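Local structure of CocE/NonD family hydrolase (Staphylococcus aureus subsp. aureus COL, 3III) at residues V178-P183 and R251-S256; G428-D433 and S516-G521; V439-F444 and G450-G455. The protein is a CocE/NonD family hydrolase, probably cleaving ester or amide bonds through an alpha/beta-hydrolase domain joined to a C-terminal beta domain, with a natural substrate still unassigned. All blocks are in the same frame, centred on the assembly; numbering follows the deposited sequence.

Interaction 1 of 3, residues V178-P183 and R251-S256; sequences VASLNP and RQVPLS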
# COMPACT_ATOMS: atom_id res chain seq x y z
N VAL A 178 12.73 8.98 0.46
CA VAL A 178 13.86 9.71 1.12
C VAL A 178 14.91 8.72 1.66
O VAL A 178 16.11 8.97 1.60
CB VAL A 178 13.35 10.70 2.19
CG1 VAL A 178 12.89 9.99 3.49
CG2 VAL A 178 14.38 11.76 2.47
N ALA A 179 14.46 7.56 2.12
CA ALA A 179 15.39 6.55 2.65
C ALA A 179 16.34 6.03 1.56
O ALA A 179 17.49 5.64 1.87
CB ALA A 179 14.65 5.38 3.34
N SER A 180 15.89 6.04 0.30
CA SER A 180 16.76 5.61 -0.80
C SER A 180 17.98 6.57 -0.99
O SER A 180 18.98 6.22 -1.64
CB SER A 180 15.96 5.45 -2.11
OG SER A 180 15.68 6.71 -2.71
N LEU A 181 17.88 7.78 -0.46
CA LEU A 181 18.96 8.75 -0.48
C LEU A 181 19.91 8.67 0.76
O LEU A 181 20.88 9.37 0.81
CB LEU A 181 18.36 10.16 -0.59
CG LEU A 181 17.42 10.48 -1.76
CD1 LEU A 181 16.84 11.89 -1.62
CD2 LEU A 181 18.18 10.26 -3.12
N ASN A 182 19.54 7.86 1.76
CA ASN A 182 20.31 7.64 2.98
C ASN A 182 20.69 8.94 3.72
O ASN A 182 21.87 9.24 3.90
CB ASN A 182 21.54 6.81 2.65
CG ASN A 182 21.19 5.43 2.29
OD1 ASN A 182 20.79 4.64 3.15
ND2 ASN A 182 21.24 5.12 0.98
N PRO A 183 19.67 9.68 4.22
CA PRO A 183 19.99 10.86 4.99
C PRO A 183 20.77 10.42 6.24
O PRO A 183 20.34 9.46 6.92
CB PRO A 183 18.58 11.44 5.37
CG PRO A 183 17.62 10.80 4.44
CD PRO A 183 18.22 9.45 4.15
N ARG A 251 10.01 6.90 -11.26
CA ARG A 251 8.99 6.80 -10.19
C ARG A 251 8.90 5.41 -9.54
O ARG A 251 7.90 5.07 -8.87
CB ARG A 251 7.60 7.26 -10.66
CG ARG A 251 7.56 8.60 -11.42
CD ARG A 251 8.02 9.75 -10.55
NE ARG A 251 6.92 10.57 -10.01
CZ ARG A 251 6.32 11.56 -10.67
NH1 ARG A 251 6.66 11.83 -11.95
NH2 ARG A 251 5.36 12.27 -10.09
N GLN A 252 9.96 4.65 -9.75
CA GLN A 252 10.20 3.41 -9.09
C GLN A 252 11.37 3.63 -8.13
O GLN A 252 12.50 3.89 -8.54
CB GLN A 252 10.54 2.29 -10.06
CG GLN A 252 10.91 0.94 -9.42
CD GLN A 252 11.43 -0.04 -10.42
OE1 GLN A 252 12.60 0.05 -10.77
NE2 GLN A 252 10.59 -0.99 -10.90
N VAL A 253 11.10 3.55 -6.83
CA VAL A 253 12.16 3.78 -5.86
C VAL A 253 13.26 2.70 -6.01
O VAL A 253 12.92 1.50 -6.06
CB VAL A 253 11.60 3.72 -4.38
CG1 VAL A 253 12.77 3.86 -3.34
CG2 VAL A 253 10.49 4.77 -4.16
N PRO A 254 14.55 3.10 -5.98
CA PRO A 254 15.68 2.12 -5.94
C PRO A 254 15.85 1.59 -4.52
O PRO A 254 16.73 2.01 -3.77
CB PRO A 254 16.90 2.94 -6.40
CG PRO A 254 16.60 4.34 -5.96
CD PRO A 254 15.05 4.49 -6.01
N LEU A 255 15.01 0.62 -4.19
CA LEU A 255 14.82 0.13 -2.83
C LEU A 255 16.07 -0.50 -2.20
O LEU A 255 16.24 -0.41 -0.99
CB LEU A 255 13.68 -0.89 -2.82
CG LEU A 255 12.27 -0.32 -3.07
CD1 LEU A 255 11.31 -1.46 -3.29
CD2 LEU A 255 11.80 0.53 -1.91
N SER A 256 16.93 -1.11 -3.01
CA SER A 256 18.13 -1.74 -2.51
C SER A 256 19.18 -0.75 -1.98
O SER A 256 20.18 -1.14 -1.37
CB SER A 256 18.74 -2.64 -3.59
OG SER A 256 19.23 -1.87 -4.65
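A chi1 of 77° sets Ser180 OG between its own backbone N and carbonyl carbon, and across the gap a chi1 of 176° carries Val253 CG1 away from the valine's backbone N and up to the serine. The closest touch is between carbons, Ser180 CB and Val253 CG1, at 3.8 Å. Beside this pair lies the ring of Pro254, which the hydroxyl skims: Pro254 CD comes to 4.0 Å from Ser180 OG, and Pro254 CG is 4.1 Å from Ser180 CB. Pro254 O adds a plain van der Waals contact with Ser180 CB at 3.9 Å. No hydrogen bond crosses the contact. The serine spends its hydroxyl on the last turn before it, donating to the carbonyl of Trp177. A small residue suits this place because the valine methyl and the proline ring together come close over it. The chain bends sharply at Pro254 in an inverse gamma turn, to which the restricted phi of proline is well suited. On the other side the chain leaves the helix in a type I turn from Ala179 to Asn182, closed by Asn182 N to Ala179 O at 3.0 Å. Asn182 takes up a positive phi (54°), which asparagine tolerates better than most residues. Within the alpha/beta-hydrolase fold, the end of helix 170-179, which follows strand 162-168 of the mixed central sheet, thus packs on the loop that leads from helix 246-249 into strand 262-267 of the same sheet; Val253 also lies on Trp177, and Leu255 on Trp176 of the same helix.

Interaction 2 of 3, residues G428-D433 and S516-G521; sequences GIKKLD and SEIVIG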
# COMPACT_ATOMS: atom_id res chain seq x y z
N GLY A 428 -9.09 -13.18 -10.18
CA GLY A 428 -9.38 -13.18 -8.80
C GLY A 428 -9.35 -14.53 -8.13
O GLY A 428 -9.59 -15.57 -8.77
N ILE A 429 -8.97 -14.51 -6.85
CA ILE A 429 -9.05 -15.69 -5.98
C ILE A 429 -10.14 -15.43 -4.96
O ILE A 429 -10.13 -14.36 -4.29
CB ILE A 429 -7.74 -15.93 -5.24
CG1 ILE A 429 -6.58 -15.98 -6.23
CG2 ILE A 429 -7.82 -17.27 -4.34
CD1 ILE A 429 -6.73 -17.11 -7.31
N LYS A 430 -11.05 -16.39 -4.82
CA LYS A 430 -12.17 -16.31 -3.84
C LYS A 430 -12.09 -17.56 -2.94
O LYS A 430 -11.53 -18.60 -3.34
CB LYS A 430 -13.53 -16.30 -4.55
CG LYS A 430 -13.76 -15.12 -5.43
CD LYS A 430 -15.10 -15.09 -6.11
CE LYS A 430 -15.29 -13.73 -6.80
NZ LYS A 430 -15.40 -12.58 -5.85
N LYS A 431 -12.66 -17.44 -1.75
CA LYS A 431 -12.86 -18.55 -0.84
C LYS A 431 -14.33 -18.74 -0.70
O LYS A 431 -15.06 -17.73 -0.54
CB LYS A 431 -12.29 -18.26 0.54
CG LYS A 431 -12.47 -19.52 1.46
CD LYS A 431 -11.65 -19.49 2.72
CE LYS A 431 -12.40 -19.08 3.95
NZ LYS A 431 -11.77 -19.48 5.24
N LEU A 432 -14.77 -20.01 -0.78
CA LEU A 432 -16.15 -20.35 -0.63
C LEU A 432 -16.25 -21.27 0.60
O LEU A 432 -15.39 -22.15 0.79
CB LEU A 432 -16.71 -21.08 -1.85
CG LEU A 432 -16.43 -20.57 -3.26
CD1 LEU A 432 -17.23 -21.42 -4.27
CD2 LEU A 432 -16.82 -19.12 -3.35
N ASP A 433 -17.26 -21.04 1.43
CA ASP A 433 -17.32 -21.73 2.72
C ASP A 433 -17.88 -23.12 2.43
O ASP A 433 -18.12 -23.45 1.27
CB ASP A 433 -18.12 -20.98 3.79
CG ASP A 433 -19.54 -20.70 3.41
OD1 ASP A 433 -20.12 -21.45 2.57
OD2 ASP A 433 -20.08 -19.72 3.95
N SER A 516 -13.60 -7.90 -17.03
CA SER A 516 -13.83 -6.67 -16.28
C SER A 516 -13.72 -6.96 -14.77
O SER A 516 -13.51 -8.10 -14.38
CB SER A 516 -15.20 -6.03 -16.68
OG SER A 516 -16.27 -6.92 -16.45
N GLU A 517 -13.85 -5.92 -13.94
CA GLU A 517 -13.66 -6.05 -12.50
C GLU A 517 -14.46 -7.20 -11.92
O GLU A 517 -15.63 -7.36 -12.21
CB GLU A 517 -14.01 -4.75 -11.77
CG GLU A 517 -12.95 -4.34 -10.75
CD GLU A 517 -11.68 -3.94 -11.40
OE1 GLU A 517 -10.70 -4.72 -11.32
OE2 GLU A 517 -11.63 -2.80 -11.90
N ILE A 518 -13.80 -7.97 -11.06
CA ILE A 518 -14.45 -9.13 -10.48
C ILE A 518 -15.40 -8.77 -9.33
O ILE A 518 -16.56 -9.17 -9.33
CB ILE A 518 -13.40 -10.18 -10.13
CG1 ILE A 518 -12.77 -10.70 -11.45
CG2 ILE A 518 -14.05 -11.35 -9.36
CD1 ILE A 518 -11.44 -11.33 -11.20
N VAL A 519 -14.90 -8.02 -8.36
CA VAL A 519 -15.74 -7.48 -7.32
C VAL A 519 -16.18 -6.11 -7.81
O VAL A 519 -15.37 -5.29 -8.28
CB VAL A 519 -14.97 -7.39 -5.97
CG1 VAL A 519 -15.86 -6.69 -4.91
CG2 VAL A 519 -14.50 -8.79 -5.48
N ILE A 520 -17.47 -5.87 -7.81
CA ILE A 520 -17.90 -4.61 -8.35
C ILE A 520 -18.21 -3.61 -7.25
O ILE A 520 -18.37 -3.98 -6.09
CB ILE A 520 -19.06 -4.77 -9.33
CG1 ILE A 520 -20.32 -5.20 -8.62
CG2 ILE A 520 -18.67 -5.81 -10.44
CD1 ILE A 520 -21.44 -5.38 -9.62
N GLY A 521 -18.20 -2.34 -7.63
CA GLY A 521 -18.62 -1.26 -6.72
C GLY A 521 -17.53 -0.79 -5.80
O GLY A 521 -16.38 -1.28 -5.83
O HOH W 1 -17.24 -11.00 -7.32
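Ile518 presents two of its branches to strand 424-432, one to bare backbone and the other to a lysine chain. Its CD1 methyl points at Gly428 and sits only 3.2 Å from Gly428 N and 3.7 Å from Gly428 CA, a tight approach made on a residue that has no side chain to stand between. The second branch, CG2, faces Lys430 and touches Lys430 CE at 3.7 Å. The isoleucine and lysine side chains cross obliquely, and only CE and NZ of the lysine come near CG2. With chi1 at -66°, Ile518 CG1 lies beside the backbone N and CG2 beside the carbonyl carbon, which gives each branch its own target. Lys430 runs extended until its last torsion, chi4 -67°, where the chain bends and brings NZ over the loop. There Val519 CG2 is 3.9 Å from Lys430 NZ, an apolar neighbour and not a partner. The polar bonds of the ammonium go to others: a salt bridge to Glu438, a hydrogen bond to Gln451 OE1, and a water that accepts from Lys430 NZ at 2.8 Å and donates to Ile518 O at 2.8 Å. The loop is tied down separately by Glu517, which bonds to Trp456 and His533. It follows strand 508-514 and folds back over strand 424-432, that strand's neighbour in the five-stranded sheet of the C-terminal beta domain. Lysine fits here through its double nature: the methylene next to the charge packs on a branched methyl, while three partners grip the nitrogen. With a glutamate and two neutral oxygens around it, NZ would be expected to keep its positive charge; between these two segments the link is van der Waals contact and one shared water.

Interaction 3 of 3, residues V439-F444 and G450-G455; sequences VNFPDF and GQVATG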
# COMPACT_ATOMS: atom_id res chain seq x y z
N VAL A 439 -16.77 -16.28 1.00
CA VAL A 439 -16.32 -15.66 2.27
C VAL A 439 -15.63 -14.32 1.92
O VAL A 439 -14.55 -14.30 1.28
CB VAL A 439 -15.33 -16.56 3.01
CG1 VAL A 439 -14.80 -15.85 4.34
CG2 VAL A 439 -15.95 -17.92 3.30
N ASN A 440 -16.25 -13.22 2.33
CA ASN A 440 -15.70 -11.91 2.01
C ASN A 440 -14.62 -11.44 2.98
O ASN A 440 -14.63 -11.79 4.16
CB ASN A 440 -16.82 -10.87 1.95
CG ASN A 440 -17.76 -11.11 0.77
OD1 ASN A 440 -18.95 -11.12 0.95
ND2 ASN A 440 -17.21 -11.26 -0.45
N PHE A 441 -13.75 -10.56 2.49
CA PHE A 441 -12.67 -10.01 3.28
C PHE A 441 -12.56 -8.53 3.03
O PHE A 441 -12.97 -8.07 1.95
CB PHE A 441 -11.32 -10.68 2.97
CG PHE A 441 -11.26 -12.16 3.33
CD1 PHE A 441 -11.08 -12.58 4.66
CD2 PHE A 441 -11.44 -13.13 2.35
CE1 PHE A 441 -11.05 -13.90 4.99
CE2 PHE A 441 -11.41 -14.46 2.68
CZ PHE A 441 -11.20 -14.87 3.98
N PRO A 442 -11.99 -7.77 3.98
CA PRO A 442 -11.62 -6.41 3.68
C PRO A 442 -10.75 -6.37 2.39
O PRO A 442 -9.83 -7.19 2.22
CB PRO A 442 -10.84 -5.97 4.94
CG PRO A 442 -11.30 -6.91 6.01
CD PRO A 442 -11.48 -8.17 5.31
N ASP A 443 -10.99 -5.36 1.56
CA ASP A 443 -10.35 -5.28 0.26
C ASP A 443 -10.32 -3.81 -0.09
O ASP A 443 -10.77 -2.96 0.68
CB ASP A 443 -11.15 -6.14 -0.74
CG ASP A 443 -10.34 -6.63 -1.94
OD1 ASP A 443 -9.32 -6.02 -2.32
OD2 ASP A 443 -10.78 -7.64 -2.52
N PHE A 444 -9.74 -3.48 -1.22
CA PHE A 444 -9.55 -2.04 -1.57
C PHE A 444 -10.84 -1.44 -2.19
O PHE A 444 -11.50 -2.08 -3.00
CB PHE A 444 -8.39 -1.90 -2.52
CG PHE A 444 -8.00 -0.48 -2.79
CD1 PHE A 444 -8.22 0.05 -4.03
CD2 PHE A 444 -7.43 0.31 -1.81
CE1 PHE A 444 -7.83 1.37 -4.32
CE2 PHE A 444 -7.07 1.59 -2.06
CZ PHE A 444 -7.31 2.13 -3.32
N GLY A 450 -14.99 -7.86 -0.36
CA GLY A 450 -13.88 -8.23 -1.16
C GLY A 450 -13.56 -9.71 -1.16
O GLY A 450 -14.29 -10.55 -0.62
N GLN A 451 -12.44 -10.04 -1.78
CA GLN A 451 -12.11 -11.42 -2.05
C GLN A 451 -10.73 -11.72 -1.46
O GLN A 451 -10.22 -10.98 -0.65
CB GLN A 451 -12.25 -11.73 -3.56
CG GLN A 451 -11.22 -11.06 -4.48
CD GLN A 451 -11.58 -11.19 -6.04
OE1 GLN A 451 -12.56 -11.80 -6.39
NE2 GLN A 451 -10.76 -10.60 -6.91
N VAL A 452 -10.16 -12.85 -1.80
CA VAL A 452 -8.89 -13.28 -1.20
C VAL A 452 -7.71 -12.56 -1.82
O VAL A 452 -6.85 -12.00 -1.13
CB VAL A 452 -8.68 -14.78 -1.39
CG1 VAL A 452 -7.21 -15.27 -1.07
CG2 VAL A 452 -9.69 -15.58 -0.57
N ALA A 453 -7.64 -12.62 -3.14
CA ALA A 453 -6.55 -11.98 -3.91
C ALA A 453 -7.05 -11.53 -5.28
O ALA A 453 -7.95 -12.12 -5.86
CB ALA A 453 -5.37 -12.95 -4.05
N THR A 454 -6.41 -10.48 -5.78
CA THR A 454 -6.73 -9.91 -7.05
C THR A 454 -5.45 -9.74 -7.89
O THR A 454 -4.31 -9.42 -7.37
CB THR A 454 -7.48 -8.58 -6.79
OG1 THR A 454 -8.60 -8.86 -5.90
CG2 THR A 454 -8.03 -7.89 -8.09
N GLY A 455 -5.63 -9.85 -9.20
CA GLY A 455 -4.57 -9.46 -10.15
C GLY A 455 -5.09 -9.09 -11.54
O GLY A 455 -6.22 -9.40 -11.87
O HOH W 2 -8.64 -8.90 0.18
O HOH W 3 -10.80 -7.32 -5.52
O HOH W 4 -8.40 -9.13 -3.18
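Phe441 N donates to Gly450 O at 3.2 Å across the hairpin, while the return bond from Gly450 N to Phe441 O is bent and weak. Gly450 O has a second donor in Asn440 ND2, 3.0 Å away, and lies close to the plane of the Asn440 amide. The two donors come from opposite faces of the carbonyl: Phe441 N stands well above the plane, whereas Asn440 ND2 is only moderately tilted from it. A glycine suits this site, since Asp443 CB lies 3.5 Å from Gly450 CA. From Asp443 the carboxylate swings away from its backbone N (chi1 -156°) and over the second strand, where OD2 takes the hydrogen of Gln451 N at 3.0 Å in an almost straight bond (170°), met on the anti side. Two waters also donate to Asp443 OD2, and each is within hydrogen-bonding distance of Thr454 OG1, making a double bridge. The other oxygen, OD1, accepts from the next residue, Phe444 N, which fixes the rotation of the carboxylate. Gln451, extended beyond CG, sends NE2 to Thr454 OG1 at 3.0 Å. The apolar side-chain contact is between Phe441 and Val452, lying side by side with Phe441 CE2 and Val452 CG2 3.8 Å apart; the same ring makes a cation-pi contact with Arg338. Strand 441-443 is the edge of a five-stranded antiparallel sheet, and strand 447-458 separates it from strand 424-432, against whose Ile429 Val452 and Ala453 form a classic beta bulge; Val452 also packs on Ser499 and Thr501 of strand 490-503.

Interaction 1 comes first along the chain and belongs to the alpha/beta-hydrolase part, whereas interactions 2 and 3 lie in the C-terminal non-catalytic range, on the opposite side of the molecule's centre. Its centre is 35 Å from that of interaction 2 and 30 Å from that of interaction 3, without any touch. The latter two, with centres 7 Å apart, both reach the same antiparallel sheet: strands 424-432 and 447-458 are neighbours in it, and interaction 3 is nested within the loop that interaction 2 closes. Probable backbone bonds, Lys431 O to Val439 N and Ile429 N to Ala453 O, join them into one unit, which Gln271 of the hydrolase part meets at Val452 and Thr454.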